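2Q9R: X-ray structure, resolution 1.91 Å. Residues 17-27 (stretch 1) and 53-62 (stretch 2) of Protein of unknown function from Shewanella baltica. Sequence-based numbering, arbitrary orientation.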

# COMPACT_ATOMS: atom_id res chain seq x y z
N LEU A 17 5.29 10.03 30.45
CA LEU A 17 3.94 10.39 30.00
C LEU A 17 3.94 11.36 28.79
O LEU A 17 3.26 11.10 27.80
CB LEU A 17 3.09 10.94 31.15
CG LEU A 17 1.68 11.43 30.76
CD1 LEU A 17 0.78 10.23 30.56
CD2 LEU A 17 1.07 12.40 31.80
N PRO A 18 4.68 12.47 28.87
CA PRO A 18 4.74 13.38 27.72
C PRO A 18 5.33 12.75 26.45
O PRO A 18 4.80 13.00 25.37
CB PRO A 18 5.59 14.57 28.24
CG PRO A 18 5.69 14.39 29.70
CD PRO A 18 5.46 12.97 30.03
N GLN A 19 6.35 11.89 26.59
CA GLN A 19 6.91 11.16 25.46
C GLN A 19 5.86 10.25 24.80
O GLN A 19 5.72 10.26 23.62
CB GLN A 19 8.10 10.30 25.92
CG GLN A 19 9.36 11.09 26.18
CD GLN A 19 10.50 10.22 26.60
OE1 GLN A 19 10.37 9.44 27.55
NE2 GLN A 19 11.65 10.37 25.91
N LYS A 20 5.14 9.48 25.62
CA LYS A 20 4.00 8.65 25.16
C LYS A 20 2.92 9.45 24.44
O LYS A 20 2.43 9.06 23.36
CB LYS A 20 3.37 7.97 26.36
CG LYS A 20 4.22 6.85 26.99
CD LYS A 20 3.47 6.26 28.22
CE LYS A 20 4.03 4.92 28.63
NZ LYS A 20 4.91 5.02 29.76
N GLN A 21 2.57 10.57 25.04
CA GLN A 21 1.53 11.45 24.52
C GLN A 21 1.90 12.00 23.16
O GLN A 21 1.07 12.02 22.21
CB GLN A 21 1.31 12.58 25.51
CG GLN A 21 0.09 13.44 25.24
CD GLN A 21 -0.15 14.46 26.36
OE1 GLN A 21 0.22 14.24 27.50
NE2 GLN A 21 -0.73 15.60 26.01
N LEU A 22 3.17 12.40 23.02
CA LEU A 22 3.68 12.81 21.70
C LEU A 22 3.58 11.70 20.65
O LEU A 22 3.07 11.92 19.51
CB LEU A 22 5.14 13.31 21.82
CG LEU A 22 5.92 13.69 20.55
CD1 LEU A 22 5.14 14.72 19.70
CD2 LEU A 22 7.33 14.24 20.90
N PHE A 23 4.10 10.52 21.00
CA PHE A 23 4.03 9.34 20.13
C PHE A 23 2.60 9.08 19.62
O PHE A 23 2.36 8.89 18.41
CB PHE A 23 4.59 8.11 20.92
CG PHE A 23 4.54 6.80 20.14
CD1 PHE A 23 3.41 6.01 20.14
CD2 PHE A 23 5.67 6.36 19.41
CE1 PHE A 23 3.37 4.80 19.45
CE2 PHE A 23 5.63 5.17 18.69
CZ PHE A 23 4.47 4.40 18.68
N ALA A 24 1.67 9.03 20.57
CA ALA A 24 0.25 8.74 20.28
C ALA A 24 -0.43 9.88 19.49
O ALA A 24 -1.23 9.64 18.56
CB ALA A 24 -0.50 8.47 21.63
N THR A 25 -0.10 11.12 19.81
CA THR A 25 -0.63 12.26 19.05
C THR A 25 -0.21 12.17 17.59
O THR A 25 -1.05 12.32 16.72
CB THR A 25 -0.18 13.57 19.65
OG1 THR A 25 -0.63 13.57 21.02
CG2 THR A 25 -0.79 14.82 18.93
N ALA A 26 1.08 11.93 17.36
CA ALA A 26 1.62 11.77 16.00
C ALA A 26 0.89 10.64 15.22
O ALA A 26 0.53 10.78 14.04
CB ALA A 26 3.15 11.51 16.07
N LEU A 27 0.72 9.48 15.85
CA LEU A 27 -0.07 8.41 15.26
C LEU A 27 -1.53 8.81 14.97
O LEU A 27 -2.09 8.40 13.99
CB LEU A 27 -0.03 7.12 16.12
CG LEU A 27 1.30 6.36 16.17
CD1 LEU A 27 1.09 5.01 16.85
CD2 LEU A 27 1.99 6.21 14.74
N ALA A 53 -9.80 18.76 17.53
CA ALA A 53 -9.25 17.97 18.61
C ALA A 53 -7.75 17.76 18.43
O ALA A 53 -6.97 17.92 19.37
CB ALA A 53 -10.02 16.61 18.72
N LEU A 54 -7.32 17.45 17.22
CA LEU A 54 -5.89 17.23 16.98
C LEU A 54 -5.02 18.47 17.28
O LEU A 54 -3.93 18.34 17.82
CB LEU A 54 -5.64 16.69 15.58
CG LEU A 54 -5.95 15.19 15.36
CD1 LEU A 54 -6.20 14.89 13.86
CD2 LEU A 54 -4.84 14.27 15.96
N GLU A 55 -5.50 19.65 16.90
CA GLU A 55 -4.78 20.86 17.07
C GLU A 55 -4.62 21.17 18.56
O GLU A 55 -3.56 21.59 18.99
CB GLU A 55 -5.53 21.99 16.33
CG GLU A 55 -4.95 23.42 16.59
CD GLU A 55 -3.59 23.68 15.89
OE1 GLU A 55 -3.56 23.63 14.64
OE2 GLU A 55 -2.58 23.96 16.60
N LEU A 56 -5.67 20.91 19.33
CA LEU A 56 -5.61 21.01 20.78
C LEU A 56 -4.66 19.97 21.38
O LEU A 56 -3.92 20.28 22.30
CB LEU A 56 -7.04 20.91 21.37
CG LEU A 56 -7.99 22.09 21.08
CD1 LEU A 56 -9.44 21.79 21.51
CD2 LEU A 56 -7.55 23.35 21.79
N LEU A 57 -4.63 18.75 20.84
CA LEU A 57 -3.64 17.77 21.33
C LEU A 57 -2.21 18.23 21.02
O LEU A 57 -1.31 18.09 21.87
CB LEU A 57 -3.88 16.37 20.73
CG LEU A 57 -5.14 15.70 21.29
CD1 LEU A 57 -5.65 14.62 20.33
CD2 LEU A 57 -4.94 15.17 22.70
N TRP A 58 -1.98 18.78 19.84
CA TRP A 58 -0.65 19.30 19.53
C TRP A 58 -0.29 20.44 20.49
O TRP A 58 0.81 20.46 21.05
CB TRP A 58 -0.53 19.75 18.09
CG TRP A 58 -0.45 18.61 17.12
CD1 TRP A 58 -1.38 18.26 16.20
CD2 TRP A 58 0.62 17.66 17.00
NE1 TRP A 58 -0.96 17.15 15.50
CE2 TRP A 58 0.26 16.77 15.96
CE3 TRP A 58 1.84 17.48 17.64
CZ2 TRP A 58 1.07 15.70 15.60
CZ3 TRP A 58 2.67 16.44 17.24
CH2 TRP A 58 2.29 15.58 16.22
N GLN A 59 -1.21 21.40 20.66
CA GLN A 59 -0.96 22.52 21.55
C GLN A 59 -0.71 22.08 22.98
O GLN A 59 0.06 22.72 23.72
CB GLN A 59 -2.13 23.50 21.51
CG GLN A 59 -2.22 24.31 20.24
CD GLN A 59 -1.07 25.24 20.13
OE1 GLN A 59 -0.76 25.97 21.09
NE2 GLN A 59 -0.36 25.19 18.99
N SER A 60 -1.38 21.02 23.41
CA SER A 60 -1.15 20.49 24.77
C SER A 60 0.29 20.09 24.98
O SER A 60 0.80 20.17 26.12
CB SER A 60 -2.01 19.28 25.06
OG SER A 60 -3.35 19.63 24.81
N LEU A 61 0.93 19.66 23.91
CA LEU A 61 2.34 19.29 23.99
C LEU A 61 3.28 20.49 23.96
O LEU A 61 4.37 20.39 24.50
CB LEU A 61 2.70 18.30 22.88
CG LEU A 61 1.96 16.95 22.94
CD1 LEU A 61 1.93 16.25 21.56
CD2 LEU A 61 2.57 16.05 24.01
N TYR A 62 2.89 21.59 23.31
CA TYR A 62 3.70 22.85 23.28
C TYR A 62 3.55 23.72 24.52
O TYR A 62 4.49 24.39 24.95
CB TYR A 62 3.26 23.79 22.14
CG TYR A 62 3.54 23.39 20.73
CD1 TYR A 62 4.83 23.12 20.31
CD2 TYR A 62 2.52 23.36 19.80
CE1 TYR A 62 5.09 22.78 18.97
CE2 TYR A 62 2.75 23.01 18.47
CZ TYR A 62 4.04 22.72 18.06
OH TYR A 62 4.28 22.39 16.74
O HOH W 1 -1.27 15.55 23.14

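Helices 17-27 and 53-62 pack nearly antiparallel (154° between their directions), axes 10.2 Å apart at closest approach, burying 410 Å² with no direct hydrogen bond between them. The CA-to-CB bond of Leu-54 points sideways, but the end of the side chain comes nearer, CD2 lying 4.3 Å from Thr-25 O. Leu-57 lies opposite Thr-25, with 6.7 Å between their CA atoms; the short threonine side chain fits this close approach, its CG2 3.9 Å from Leu-57 CB. The polar link is one water: it accepts from Gln-21 NE2 (2.9 Å) and donates to Thr-25 OG1 (3.0 Å) and Leu-57 O (2.8 Å), while Thr-25 OG1 itself donates to Gln-21 O (2.6 Å), so the hydroxyl is satisfied within an otherwise largely apolar contact. Thr-25 CG2 also sits over one face of Trp-58, 3.7 Å from the centroid of its six-membered ring and 12° off the normal, a CH-pi contact. The broad indole also reaches Leu-22 (CD1 to Trp-58 CZ3, 3.9 Å) and Ala-26, whose CA is 3.9 Å from Trp-58 CH2. Ser-60 OG donates to Leu-56 O (2.7 Å), and Ser-60 CB lies 4.0 Å from Gln-21 NE2. Leu-61 points toward stretch 1, which covers it most; its CD1 is 4.0 Å from Leu-22 CD1 and its CD2 3.8 Å from Gln-21 CG.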